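Local coordinates for nuclear inclusion protein A (Tobacco vein mottling virus, PDB 3MMG) that probably acts as a 3C-type cysteine peptidase, hydrolysing peptide bonds in a sequence-dependent way, at residues C19-S24 with G53-T59; I35-I41 with F94-F100; Q45-R49 with N200-N204; T70-M74 with V84-A88. The protein carries 3 engineered substitutions. All coordinates share one frame; numbering follows the deposited sequence.

How the interactions relate
From the N terminus, 19-24 is the first segment, and interaction 1 closes a 28-residue loop when 53-59 pairs with it. Within that loop lie 35-41 and 45-49, whose partners come later, so interactions 2 and 3 each cross interaction 1. Interaction 2 closes at 94-100 and interaction 3 only at 200-204, so these two also cross. Interaction 4 joins 70-74 to 84-88 and falls wholly within both longer loops. Interaction 1 pairs two strands, interaction 4 brings the loop leading into edge strand 74-76 against strand 83-86, interaction 2 fastens the turn after strand 28-37 to the linker leading to the second barrel, and interaction 3 brings in the C-terminal part.

Interaction 1 (C19-S24 with G53-T59); sequences CLLENS and GELTIKT
Leu20, Glu22 and Ser24 face Lys58, Thr56 and Glu54 as the hydrogen-bonded pairs of an antiparallel ladder inside the N-terminal sheet of this chymotrypsin-like, two-barrel protease. The evidence is direct: the short strand axes run at 164° and approach to 4.6 Å, and six backbone bonds cross. Leu20 N lies 2.9 Å from Lys58 O, and Thr56 N 2.8 Å from Glu22 O; these donors sit in the carbonyl planes. At the Ser24 end the bonds between Ser24 and Glu54 are of similar length, but the donor is tilted, by 32° for Ser24 N against Glu54 O.

The non-hydrogen-bonded pairs turn Leu21, Ile57, Asn23 and Leu55 to the buried face. Leu21 and Ile57 lie side by side, with CD2 of Leu21 3.8 Å from CG1 of Ile57. Leu55 has CG anti to its N (chi1 179°), and its CD1 reaches back to within 3.6 Å of Glu22 O. Asn23 OD1 lies 3.1 Å from Gly53 CA, while its ND2 is bonded to Leu47 O, which holds the amide in place. On the other face Lys58 NZ forms a salt bridge with Glu63.

Strand 28-37 flanks 18-25 through backbone bonds of Cys19, Leu21 and Asn23, and strand 62-68 flanks 54-59, where Leu55 bonds to Ala67.

Interaction 2 (I35-I41 with F94-F100); sequences IGFGPYI and FPQKLKF. With FMT (formic acid), chain E.
Phe37, Phe94 and Gly38 bury most of the surface between the turn joining strands 28-37 and 40-43 and the loop after strand 83-86. Phe37, with CG anti to its backbone N (chi1 -172°), swings its ring under the 94-100 chain: Gln96 CA stands over one face, 3.7 Å from the ring centroid, and the Phe37 and Gln96 side chains cross at about a right angle. Phe100 directs its edge at the face of Phe37 in an offset edge-to-face pair, with centroids 6.0 Å apart and planes at 63°.

Phe94 sits flat against Gly36, whose CA lies 3.4 Å from the ring centroid, 13° off the normal, as a CH-pi contact; Ile41 CD1 adds a contact to CE1 at 3.7 Å. Gly38 occupies the second position of a type II' turn from Phe37 to Tyr40, and both its polar backbone atoms are used. Gly38 N donates to Pro95 O at 3.0 Å and Gly38 O accepts from Phe94 N at 2.8 Å, each donor lying well above the carbonyl plane.

Those two bonds use only main-chain atoms; apart from CA-H...O contacts and Gln96 the rest is largely apolar, so backbone pairing fixes the turn and rings pack around it.

Interaction 3 (Q45-R49 with N200-N204); sequences QHLFR and NWKFN
Phe203 lays its ring against the 45-49 turn, the tight part of the contact. With CG anti to the backbone N (chi1 179°), its CD1 end lies by Gln45 CB (3.8 Å) and its CE2 end by Arg49 CG (3.8 Å); its CB approaches Phe48 O at 3.4 Å. Trp201 works by its edge, CZ3 3.9 Å from Phe48 CB, with the Gln45 amide at the same rim, turned 74° to it.

Water bridges the looser side: one donates to Phe48 O (2.6 Å) and accepts from Phe203 N; another donates to Gln45 OE1 and accepts from Asn204 N. Arg49 sends its guanidinium to salt bridges with Glu30 and Glu217, and packs with Phe203 on an aromatic side chain of the bound peptide. His46 NE2 bonds a polar side chain of that peptide and ND1 bonds Asp81, consistent with a chymotrypsin-like His-Asp pair, so the contact borders the peptide site.

Behind, strand 74-76 supports Trp201 through Met74 and Pro76, and strand 83-86 carries Ile83 and Ile85 against Phe48.

Interaction 4 (T70-M74 with V84-A88); sequences TQLQM and VIKMA
Met74 and Ile85 form a non-hydrogen-bonded antiparallel pair, CA atoms 4.5 Å apart, and their side chains run alongside each other, Met74 CG reaching Ile85 CG2 at 4.1 Å. Leu72 comes in obliquely: its CD1 touches the same CG2 at 3.7 Å and leans on Met87 CE at 4.2 Å. Ile85 has CG1 beside the backbone N (chi1 -51°), which leaves CG2 anti to that N and offers this methyl to both partners.

Next to this pair the backbone bond is nearly straight: Lys86 N donates to Gln73 O at 2.9 Å, with 178° at the hydrogen. A water, accepting from Gln73 N (3.0 Å) and donating to Lys86 O (2.7 Å), continues the pairing where the chains part. The contact thus begins the edge strand 74-76 of the antiparallel sheet in the N-terminal half of this chymotrypsin-like fold, against its neighbour 83-86.

Gln73 and Lys86 lie side by side on the partly exposed face, OE1 3.7 Å from CD; Lys86 ends in a cation-pi contact with Trp197. Further out, Ile85 and Met87 bond by their backbones to Ile41 and Pro39, Met74 bonds to Cys198, and Leu72 packs on Leu55.

Interaction 1 (C19-S24 with G53-T59)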
loop_
_atom_site.group_PDB
_atom_site.type_symbol
_atom_site.label_atom_id
_atom_site.label_comp_id
_atom_site.label_asym_id
_atom_site.label_seq_id
_atom_site.Cartn_x
_atom_site.Cartn_y
_atom_site.Cartn_z
ATOM N N CYS A 19 -0.249 8.404 -3.187
ATOM C CA CYS A 19 -1.480 8.824 -3.885
ATOM C C CYS A 19 -2.703 8.608 -2.996
ATOM O O CYS A 19 -2.686 7.766 -2.075
ATOM C CB CYS A 19 -1.715 7.959 -5.120
ATOM S SG CYS A 19 -0.383 7.812 -6.305
ATOM N N LEU A 20 -3.776 9.328 -3.298
ATOM C CA LEU A 20 -5.084 8.980 -2.739
ATOM C C LEU A 20 -5.854 8.182 -3.777
ATOM O O LEU A 20 -5.908 8.565 -4.939
ATOM C CB LEU A 20 -5.910 10.202 -2.333
ATOM C CG LEU A 20 -5.367 11.203 -1.315
ATOM C CD1 LEU A 20 -6.349 12.366 -1.170
ATOM C CD2 LEU A 20 -5.156 10.554 0.004
ATOM N N LEU A 21 -6.435 7.062 -3.354
ATOM C CA LEU A 21 -7.209 6.215 -4.251
ATOM C C LEU A 21 -8.673 6.183 -3.800
ATOM O O LEU A 21 -8.968 5.909 -2.638
ATOM C CB LEU A 21 -6.609 4.798 -4.291
ATOM C CG LEU A 21 -5.123 4.699 -4.642
ATOM C CD1 LEU A 21 -4.672 3.238 -4.542
ATOM C CD2 LEU A 21 -4.857 5.247 -6.010
ATOM N N GLU A 22 -9.583 6.521 -4.714
ATOM C CA GLU A 22 -11.010 6.478 -4.398
ATOM C C GLU A 22 -11.652 5.579 -5.429
ATOM O O GLU A 22 -11.557 5.839 -6.631
ATOM C CB GLU A 22 -11.653 7.878 -4.424
ATOM C CG GLU A 22 -13.168 7.826 -4.149
ATOM C CD GLU A 22 -13.880 9.174 -4.189
ATOM O OE1 GLU A 22 -13.275 10.202 -4.597
ATOM O OE2 GLU A 22 -15.080 9.194 -3.803
ATOM N N ASN A 23 -12.287 4.515 -4.961
ATOM C CA ASN A 23 -13.000 3.595 -5.826
ATOM C C ASN A 23 -14.471 3.744 -5.494
ATOM O O ASN A 23 -14.923 3.235 -4.472
ATOM C CB ASN A 23 -12.534 2.162 -5.572
ATOM C CG ASN A 23 -12.923 1.231 -6.687
ATOM O OD1 ASN A 23 -13.326 1.689 -7.763
ATOM N ND2 ASN A 23 -12.796 -0.078 -6.456
ATOM N N SER A 24 -15.193 4.460 -6.359
ATOM C CA SER A 24 -16.563 4.923 -6.079
ATOM C C SER A 24 -17.597 4.089 -6.816
ATOM O O SER A 24 -17.493 3.893 -8.016
ATOM C CB SER A 24 -16.722 6.393 -6.470
ATOM O OG SER A 24 -17.967 6.917 -6.017
ATOM N N GLY A 53 -15.985 -0.317 -9.771
ATOM C CA GLY A 53 -15.969 1.035 -9.221
ATOM C C GLY A 53 -15.242 1.966 -10.180
ATOM O O GLY A 53 -14.375 1.508 -10.942
ATOM N N GLU A 54 -15.582 3.256 -10.137
ATOM C CA GLU A 54 -14.833 4.285 -10.876
ATOM C C GLU A 54 -13.687 4.762 -10.003
ATOM O O GLU A 54 -13.911 5.219 -8.880
ATOM C CB GLU A 54 -15.706 5.489 -11.229
ATOM C CG GLU A 54 -16.881 5.182 -12.122
ATOM C CD GLU A 54 -17.534 6.437 -12.707
ATOM O OE1 GLU A 54 -17.429 7.547 -12.109
ATOM O OE2 GLU A 54 -18.174 6.298 -13.777
ATOM N N LEU A 55 -12.476 4.673 -10.538
ATOM C CA LEU A 55 -11.270 4.902 -9.746
ATOM C C LEU A 55 -10.737 6.301 -10.023
ATOM O O LEU A 55 -10.564 6.680 -11.184
ATOM C CB LEU A 55 -10.216 3.872 -10.128
ATOM C CG LEU A 55 -8.861 3.968 -9.420
ATOM C CD1 LEU A 55 -8.992 3.681 -7.918
ATOM C CD2 LEU A 55 -7.898 2.968 -10.081
ATOM N N THR A 56 -10.501 7.062 -8.964
ATOM C CA THR A 56 -9.888 8.392 -9.086
ATOM C C THR A 56 -8.596 8.350 -8.297
ATOM O O THR A 56 -8.574 7.815 -7.169
ATOM C CB THR A 56 -10.820 9.501 -8.566
ATOM O OG1 THR A 56 -11.991 9.554 -9.396
ATOM C CG2 THR A 56 -10.129 10.880 -8.632
ATOM N N ILE A 57 -7.520 8.857 -8.893
ATOM C CA ILE A 57 -6.197 8.809 -8.288
ATOM C C ILE A 57 -5.704 10.240 -8.112
ATOM O O ILE A 57 -5.486 10.941 -9.113
ATOM C CB ILE A 57 -5.233 8.029 -9.191
ATOM C CG1 ILE A 57 -5.806 6.629 -9.454
ATOM C CG2 ILE A 57 -3.818 7.992 -8.561
ATOM C CD1 ILE A 57 -5.868 6.225 -10.914
ATOM N N LYS A 58 -5.518 10.663 -6.864
ATOM C CA LYS A 58 -5.002 12.001 -6.587
ATOM C C LYS A 58 -3.527 11.934 -6.255
ATOM O O LYS A 58 -3.127 11.159 -5.393
ATOM C CB LYS A 58 -5.768 12.715 -5.485
ATOM C CG LYS A 58 -5.354 14.192 -5.362
ATOM C CD LYS A 58 -6.298 14.980 -4.472
ATOM C CE LYS A 58 -5.966 16.476 -4.520
ATOM N NZ LYS A 58 -6.161 17.123 -5.882
ATOM N N THR A 59 -2.734 12.735 -6.962
ATOM C CA THR A 59 -1.282 12.727 -6.806
ATOM C C THR A 59 -0.734 14.154 -6.627
ATOM O O THR A 59 -1.436 15.125 -6.873
ATOM C CB THR A 59 -0.577 12.093 -8.036
ATOM O OG1 THR A 59 -0.482 13.063 -9.092
ATOM C CG2 THR A 59 -1.331 10.882 -8.531
#

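Interaction 2 (I35-I41 with F94-F100)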
loop_
_atom_site.group_PDB
_atom_site.type_symbol
_atom_site.label_atom_id
_atom_site.label_comp_id
_atom_site.label_asym_id
_atom_site.label_seq_id
_atom_site.Cartn_x
_atom_site.Cartn_y
_atom_site.Cartn_z
ATOM N N ILE A 35 0.931 3.853 -3.784
ATOM C CA ILE A 35 2.290 4.312 -4.078
ATOM C C ILE A 35 2.511 4.353 -5.594
ATOM O O ILE A 35 2.361 3.341 -6.252
ATOM C CB ILE A 35 3.341 3.350 -3.465
ATOM C CG1 ILE A 35 3.102 3.180 -1.963
ATOM C CG2 ILE A 35 4.795 3.870 -3.740
ATOM C CD1 ILE A 35 3.913 2.044 -1.310
ATOM N N GLY A 36 2.844 5.512 -6.142
ATOM C CA GLY A 36 3.189 5.608 -7.566
ATOM C C GLY A 36 4.641 5.262 -7.840
ATOM O O GLY A 36 5.545 5.594 -7.058
ATOM N N PHE A 37 4.880 4.628 -8.988
ATOM C CA PHE A 37 6.226 4.266 -9.416
ATOM C C PHE A 37 6.175 4.107 -10.940
ATOM O O PHE A 37 5.519 3.211 -11.435
ATOM C CB PHE A 37 6.644 2.953 -8.727
ATOM C CG PHE A 37 8.096 2.575 -8.933
ATOM C CD1 PHE A 37 8.509 1.960 -10.108
ATOM C CD2 PHE A 37 9.029 2.796 -7.929
ATOM C CE1 PHE A 37 9.845 1.585 -10.294
ATOM C CE2 PHE A 37 10.373 2.433 -8.104
ATOM C CZ PHE A 37 10.775 1.834 -9.288
ATOM N N GLY A 38 6.816 5.010 -11.663
ATOM C CA GLY A 38 6.667 5.035 -13.115
ATOM C C GLY A 38 5.190 5.125 -13.480
ATOM O O GLY A 38 4.464 5.919 -12.907
ATOM N N PRO A 39 4.737 4.294 -14.446
ATOM C CA PRO A 39 3.345 4.285 -14.868
ATOM C C PRO A 39 2.449 3.400 -13.986
ATOM O O PRO A 39 1.282 3.134 -14.347
ATOM C CB PRO A 39 3.440 3.674 -16.269
ATOM C CG PRO A 39 4.533 2.660 -16.109
ATOM C CD PRO A 39 5.547 3.336 -15.227
ATOM N N TYR A 40 2.985 2.954 -12.851
ATOM C CA TYR A 40 2.306 1.985 -12.002
ATOM C C TYR A 40 1.803 2.605 -10.712
ATOM O O TYR A 40 2.439 3.512 -10.154
ATOM C CB TYR A 40 3.251 0.821 -11.637
ATOM C CG TYR A 40 3.936 0.224 -12.836
ATOM C CD1 TYR A 40 5.310 0.367 -13.020
ATOM C CD2 TYR A 40 3.201 -0.484 -13.787
ATOM C CE1 TYR A 40 5.949 -0.165 -14.164
ATOM C CE2 TYR A 40 3.819 -1.028 -14.923
ATOM C CZ TYR A 40 5.185 -0.870 -15.096
ATOM O OH TYR A 40 5.806 -1.403 -16.220
ATOM N N ILE A 41 0.669 2.093 -10.253
ATOM C CA ILE A 41 0.138 2.368 -8.918
ATOM C C ILE A 41 0.132 1.073 -8.131
ATOM O O ILE A 41 -0.424 0.076 -8.587
ATOM C CB ILE A 41 -1.334 2.895 -8.985
ATOM C CG1 ILE A 41 -1.437 4.111 -9.930
ATOM C CG2 ILE A 41 -1.871 3.250 -7.584
ATOM C CD1 ILE A 41 -0.621 5.278 -9.508
ATOM N N PHE A 94 5.159 8.635 -12.418
ATOM C CA PHE A 94 5.989 8.948 -11.249
ATOM C C PHE A 94 7.457 8.609 -11.562
ATOM O O PHE A 94 7.733 7.886 -12.523
ATOM C CB PHE A 94 5.532 8.051 -10.097
ATOM C CG PHE A 94 4.185 8.396 -9.551
ATOM C CD1 PHE A 94 3.020 7.875 -10.140
ATOM C CD2 PHE A 94 4.067 9.238 -8.441
ATOM C CE1 PHE A 94 1.745 8.164 -9.600
ATOM C CE2 PHE A 94 2.794 9.565 -7.910
ATOM C CZ PHE A 94 1.646 9.039 -8.482
ATOM N N PRO A 95 8.398 9.103 -10.731
ATOM C CA PRO A 95 9.779 8.630 -10.812
ATOM C C PRO A 95 9.881 7.151 -10.433
ATOM O O PRO A 95 8.873 6.537 -10.058
ATOM C CB PRO A 95 10.518 9.513 -9.795
ATOM C CG PRO A 95 9.491 10.018 -8.904
ATOM C CD PRO A 95 8.231 10.128 -9.686
ATOM N N GLN A 96 11.084 6.588 -10.545
ATOM C CA GLN A 96 11.295 5.150 -10.378
ATOM C C GLN A 96 12.517 4.908 -9.479
ATOM O O GLN A 96 13.373 4.043 -9.760
ATOM C CB GLN A 96 11.453 4.457 -11.746
ATOM C CG GLN A 96 10.203 4.513 -12.643
ATOM C CD GLN A 96 10.305 3.625 -13.865
ATOM O OE1 GLN A 96 10.832 2.497 -13.808
ATOM N NE2 GLN A 96 9.787 4.118 -14.986
ATOM N N LYS A 97 12.581 5.676 -8.398
ATOM C CA LYS A 97 13.736 5.641 -7.501
ATOM C C LYS A 97 13.500 5.001 -6.137
ATOM O O LYS A 97 14.471 4.641 -5.469
ATOM C CB LYS A 97 14.335 7.030 -7.327
ATOM C CG LYS A 97 14.860 7.612 -8.644
ATOM C CD LYS A 97 15.465 9.009 -8.462
ATOM C CE LYS A 97 15.671 9.692 -9.827
ATOM N NZ LYS A 97 14.364 10.200 -10.408
ATOM N N LEU A 98 12.243 4.910 -5.695
ATOM C CA LEU A 98 11.956 4.299 -4.379
ATOM C C LEU A 98 12.537 2.885 -4.312
ATOM O O LEU A 98 12.534 2.162 -5.307
ATOM C CB LEU A 98 10.457 4.214 -4.113
ATOM C CG LEU A 98 9.601 5.473 -4.048
ATOM C CD1 LEU A 98 8.119 5.025 -4.034
ATOM C CD2 LEU A 98 9.947 6.329 -2.862
ATOM N N LYS A 99 13.024 2.498 -3.125
ATOM C CA LYS A 99 13.473 1.121 -2.875
ATOM C C LYS A 99 12.471 0.363 -2.004
ATOM O O LYS A 99 11.958 0.921 -1.016
ATOM C CB LYS A 99 14.844 1.096 -2.190
ATOM C CG LYS A 99 15.949 1.822 -2.977
ATOM C CD LYS A 99 16.278 1.152 -4.275
ATOM C CE LYS A 99 17.398 1.907 -4.981
ATOM N NZ LYS A 99 16.964 2.366 -6.347
ATOM N N PHE A 100 12.241 -0.899 -2.364
ATOM C CA PHE A 100 11.337 -1.824 -1.666
ATOM C C PHE A 100 12.127 -3.050 -1.233
ATOM O O PHE A 100 12.915 -3.584 -2.008
ATOM C CB PHE A 100 10.175 -2.315 -2.562
ATOM C CG PHE A 100 9.316 -1.204 -3.140
ATOM C CD1 PHE A 100 9.742 -0.482 -4.265
ATOM C CD2 PHE A 100 8.087 -0.882 -2.567
ATOM C CE1 PHE A 100 8.962 0.559 -4.804
ATOM C CE2 PHE A 100 7.283 0.152 -3.111
ATOM C CZ PHE A 100 7.718 0.863 -4.231
HETATM C C FMT E . 13.910 0.267 -7.148
HETATM O O1 FMT E . 14.101 1.406 -7.599
HETATM O O2 FMT E . 14.748 -0.649 -7.132
HETATM O O HOH W 1 8.368 5.855 -7.299
HETATM O O HOH W 2 7.845 7.347 -7.680
#

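Interaction 3 (Q45-R49 with N200-N204)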
loop_
_atom_site.group_PDB
_atom_site.type_symbol
_atom_site.label_atom_id
_atom_site.label_comp_id
_atom_site.label_asym_id
_atom_site.label_seq_id
_atom_site.Cartn_x
_atom_site.Cartn_y
_atom_site.Cartn_z
ATOM N N GLN A 45 -4.795 -5.237 -2.765
ATOM C CA GLN A 45 -5.847 -5.964 -3.535
ATOM C C GLN A 45 -7.262 -5.613 -3.101
ATOM O O GLN A 45 -8.166 -5.511 -3.948
ATOM C CB GLN A 45 -5.676 -7.488 -3.463
ATOM C CG GLN A 45 -4.507 -7.979 -4.296
ATOM C CD GLN A 45 -4.380 -9.478 -4.275
ATOM O OE1 GLN A 45 -5.319 -10.166 -3.923
ATOM N NE2 GLN A 45 -3.220 -9.988 -4.659
ATOM N N HIS A 46 -7.456 -5.374 -1.811
ATOM C CA HIS A 46 -8.792 -5.113 -1.282
ATOM C C HIS A 46 -9.421 -3.780 -1.704
ATOM O O HIS A 46 -10.606 -3.542 -1.452
ATOM C CB HIS A 46 -8.858 -5.332 0.225
ATOM C CG HIS A 46 -8.377 -4.185 1.064
ATOM N ND1 HIS A 46 -7.125 -4.176 1.644
ATOM C CD2 HIS A 46 -9.011 -3.074 1.518
ATOM C CE1 HIS A 46 -6.995 -3.088 2.386
ATOM N NE2 HIS A 46 -8.128 -2.405 2.335
ATOM N N LEU A 47 -8.635 -2.938 -2.374
ATOM C CA LEU A 47 -9.180 -1.777 -3.067
ATOM C C LEU A 47 -10.260 -2.205 -4.068
ATOM O O LEU A 47 -11.193 -1.453 -4.320
ATOM C CB LEU A 47 -8.070 -1.016 -3.806
ATOM C CG LEU A 47 -8.474 0.140 -4.732
ATOM C CD1 LEU A 47 -9.095 1.279 -3.910
ATOM C CD2 LEU A 47 -7.228 0.578 -5.454
ATOM N N PHE A 48 -10.145 -3.411 -4.615
ATOM C CA PHE A 48 -11.085 -3.882 -5.637
ATOM C C PHE A 48 -12.016 -4.987 -5.152
ATOM O O PHE A 48 -12.501 -5.798 -5.952
ATOM C CB PHE A 48 -10.326 -4.301 -6.884
ATOM C CG PHE A 48 -9.472 -3.206 -7.442
ATOM C CD1 PHE A 48 -8.088 -3.276 -7.359
ATOM C CD2 PHE A 48 -10.057 -2.089 -8.022
ATOM C CE1 PHE A 48 -7.291 -2.241 -7.868
ATOM C CE2 PHE A 48 -9.281 -1.049 -8.527
ATOM C CZ PHE A 48 -7.904 -1.125 -8.455
ATOM N N ARG A 49 -12.272 -5.003 -3.849
ATOM C CA ARG A 49 -13.268 -5.900 -3.256
ATOM C C ARG A 49 -14.589 -5.854 -4.008
ATOM O O ARG A 49 -15.209 -6.896 -4.258
ATOM C CB ARG A 49 -13.551 -5.472 -1.831
ATOM C CG ARG A 49 -12.550 -5.943 -0.849
ATOM C CD ARG A 49 -13.009 -5.580 0.540
ATOM N NE ARG A 49 -13.146 -4.144 0.779
ATOM C CZ ARG A 49 -13.281 -3.624 1.997
ATOM N NH1 ARG A 49 -13.290 -4.424 3.050
ATOM N NH2 ARG A 49 -13.410 -2.320 2.173
ATOM N N ASN A 200 -8.437 -9.065 -16.791
ATOM C CA ASN A 200 -9.577 -9.830 -16.298
ATOM C C ASN A 200 -9.437 -10.363 -14.870
ATOM O O ASN A 200 -10.158 -11.286 -14.472
ATOM C CB ASN A 200 -9.933 -10.926 -17.311
ATOM C CG ASN A 200 -10.383 -10.343 -18.640
ATOM O OD1 ASN A 200 -11.507 -9.842 -18.755
ATOM N ND2 ASN A 200 -9.497 -10.367 -19.639
ATOM N N TRP A 201 -8.510 -9.764 -14.116
ATOM C CA TRP A 201 -8.317 -10.045 -12.691
ATOM C C TRP A 201 -9.489 -9.574 -11.830
ATOM O O TRP A 201 -9.986 -8.462 -11.970
ATOM C CB TRP A 201 -7.023 -9.399 -12.168
ATOM C CG TRP A 201 -6.786 -9.691 -10.709
ATOM C CD1 TRP A 201 -6.189 -10.799 -10.195
ATOM C CD2 TRP A 201 -7.181 -8.885 -9.584
ATOM N NE1 TRP A 201 -6.175 -10.737 -8.818
ATOM C CE2 TRP A 201 -6.776 -9.573 -8.416
ATOM C CE3 TRP A 201 -7.829 -7.652 -9.450
ATOM C CZ2 TRP A 201 -6.986 -9.057 -7.126
ATOM C CZ3 TRP A 201 -8.055 -7.143 -8.165
ATOM C CH2 TRP A 201 -7.637 -7.849 -7.022
ATOM N N LYS A 202 -9.902 -10.435 -10.909
ATOM C CA LYS A 202 -10.970 -10.112 -9.992
ATOM C C LYS A 202 -10.522 -10.523 -8.585
ATOM O O LYS A 202 -9.831 -11.540 -8.423
ATOM C CB LYS A 202 -12.234 -10.853 -10.428
ATOM C CG LYS A 202 -13.424 -10.712 -9.514
ATOM C CD LYS A 202 -14.645 -11.355 -10.153
ATOM C CE LYS A 202 -15.757 -11.555 -9.135
ATOM N NZ LYS A 202 -17.022 -11.994 -9.804
ATOM N N PHE A 203 -10.893 -9.715 -7.594
ATOM C CA PHE A 203 -10.513 -9.954 -6.200
ATOM C C PHE A 203 -11.100 -11.243 -5.644
ATOM O O PHE A 203 -12.270 -11.544 -5.859
ATOM C CB PHE A 203 -10.911 -8.778 -5.304
ATOM C CG PHE A 203 -10.560 -8.976 -3.844
ATOM C CD1 PHE A 203 -9.234 -8.880 -3.413
ATOM C CD2 PHE A 203 -11.547 -9.264 -2.912
ATOM C CE1 PHE A 203 -8.906 -9.063 -2.073
ATOM C CE2 PHE A 203 -11.237 -9.448 -1.562
ATOM C CZ PHE A 203 -9.911 -9.345 -1.142
ATOM N N ASN A 204 -10.274 -11.985 -4.916
ATOM C CA ASN A 204 -10.717 -13.204 -4.245
ATOM C C ASN A 204 -9.915 -13.366 -2.956
ATOM O O ASN A 204 -8.736 -13.678 -3.012
ATOM C CB ASN A 204 -10.497 -14.407 -5.164
ATOM C CG ASN A 204 -10.963 -15.727 -4.542
ATOM O OD1 ASN A 204 -11.531 -15.755 -3.451
ATOM N ND2 ASN A 204 -10.739 -16.821 -5.261
HETATM O O HOH W 3 -7.333 -11.937 -4.543
HETATM O O HOH W 4 -12.419 -7.338 -8.101
#

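Interaction 4 (T70-M74 with V84-A88)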
loop_
_atom_site.group_PDB
_atom_site.type_symbol
_atom_site.label_atom_id
_atom_site.label_comp_id
_atom_site.label_asym_id
_atom_site.label_seq_id
_atom_site.Cartn_x
_atom_site.Cartn_y
_atom_site.Cartn_z
ATOM N N THR A 70 -12.081 -1.813 -14.269
ATOM C CA THR A 70 -11.971 -3.116 -14.949
ATOM C C THR A 70 -11.265 -3.072 -16.312
ATOM O O THR A 70 -10.898 -4.105 -16.868
ATOM C CB THR A 70 -13.344 -3.839 -15.056
ATOM O OG1 THR A 70 -14.271 -3.034 -15.781
ATOM C CG2 THR A 70 -13.918 -4.130 -13.687
ATOM N N GLN A 71 -11.070 -1.875 -16.857
ATOM C CA GLN A 71 -10.354 -1.736 -18.121
ATOM C C GLN A 71 -8.846 -1.734 -17.950
ATOM O O GLN A 71 -8.110 -1.772 -18.935
ATOM C CB GLN A 71 -10.777 -0.446 -18.838
ATOM C CG GLN A 71 -10.333 0.835 -18.123
ATOM C CD GLN A 71 -10.821 2.065 -18.828
ATOM O OE1 GLN A 71 -10.240 2.492 -19.820
ATOM N NE2 GLN A 71 -11.888 2.644 -18.321
ATOM N N LEU A 72 -8.382 -1.654 -16.702
ATOM C CA LEU A 72 -6.956 -1.480 -16.452
ATOM C C LEU A 72 -6.219 -2.801 -16.367
ATOM O O LEU A 72 -6.756 -3.760 -15.850
ATOM C CB LEU A 72 -6.750 -0.706 -15.156
ATOM C CG LEU A 72 -7.437 0.667 -15.014
ATOM C CD1 LEU A 72 -7.427 1.120 -13.554
ATOM C CD2 LEU A 72 -6.765 1.702 -15.894
ATOM N N GLN A 73 -4.999 -2.835 -16.894
ATOM C CA GLN A 73 -4.094 -3.981 -16.721
ATOM C C GLN A 73 -3.632 -4.013 -15.283
ATOM O O GLN A 73 -3.236 -2.979 -14.724
ATOM C CB GLN A 73 -2.865 -3.863 -17.624
ATOM C CG GLN A 73 -3.183 -3.971 -19.107
ATOM C CD GLN A 73 -1.966 -4.289 -19.927
ATOM O OE1 GLN A 73 -1.059 -3.471 -20.053
ATOM N NE2 GLN A 73 -1.936 -5.489 -20.503
ATOM N N MET A 74 -3.673 -5.201 -14.689
ATOM C CA MET A 74 -3.238 -5.349 -13.292
ATOM C C MET A 74 -2.351 -6.576 -13.128
ATOM O O MET A 74 -2.383 -7.490 -13.959
ATOM C CB MET A 74 -4.453 -5.426 -12.377
ATOM C CG MET A 74 -5.280 -4.119 -12.332
ATOM S SD MET A 74 -6.610 -4.189 -11.150
ATOM C CE MET A 74 -7.485 -2.691 -11.652
ATOM N N VAL A 84 -0.570 -4.418 -8.441
ATOM C CA VAL A 84 0.052 -3.369 -9.231
ATOM C C VAL A 84 -0.906 -3.067 -10.378
ATOM O O VAL A 84 -1.411 -3.977 -11.020
ATOM C CB VAL A 84 1.461 -3.754 -9.772
ATOM C CG1 VAL A 84 2.092 -2.568 -10.441
ATOM C CG2 VAL A 84 2.399 -4.240 -8.622
ATOM N N ILE A 85 -1.173 -1.785 -10.601
ATOM C CA ILE A 85 -2.110 -1.353 -11.649
ATOM C C ILE A 85 -1.315 -0.538 -12.647
ATOM O O ILE A 85 -0.584 0.376 -12.258
ATOM C CB ILE A 85 -3.239 -0.452 -11.053
ATOM C CG1 ILE A 85 -3.907 -1.110 -9.828
ATOM C CG2 ILE A 85 -4.274 -0.105 -12.104
ATOM C CD1 ILE A 85 -4.509 -0.106 -8.902
ATOM N N LYS A 86 -1.458 -0.847 -13.939
ATOM C CA LYS A 86 -0.738 -0.091 -14.952
ATOM C C LYS A 86 -1.633 1.034 -15.477
ATOM O O LYS A 86 -2.771 0.800 -15.850
ATOM C CB LYS A 86 -0.293 -0.986 -16.115
ATOM C CG LYS A 86 0.740 -0.307 -17.018
ATOM C CD LYS A 86 1.163 -1.184 -18.180
ATOM C CE LYS A 86 2.233 -0.475 -19.027
ATOM N NZ LYS A 86 3.096 -1.464 -19.768
ATOM N N MET A 87 -1.100 2.244 -15.514
ATOM C CA MET A 87 -1.882 3.375 -15.990
ATOM C C MET A 87 -1.738 3.536 -17.505
ATOM O O MET A 87 -0.724 3.131 -18.112
ATOM C CB MET A 87 -1.420 4.643 -15.279
ATOM C CG MET A 87 -1.691 4.633 -13.759
ATOM S SD MET A 87 -3.460 4.743 -13.410
ATOM C CE MET A 87 -3.821 3.080 -12.874
ATOM N N ALA A 88 -2.748 4.173 -18.105
ATOM C CA ALA A 88 -2.693 4.571 -19.516
ATOM C C ALA A 88 -1.537 5.539 -19.868
ATOM O O ALA A 88 -1.010 6.258 -19.007
ATOM C CB ALA A 88 -4.040 5.208 -19.875
HETATM O O HOH W 5 -3.815 -0.371 -18.068
#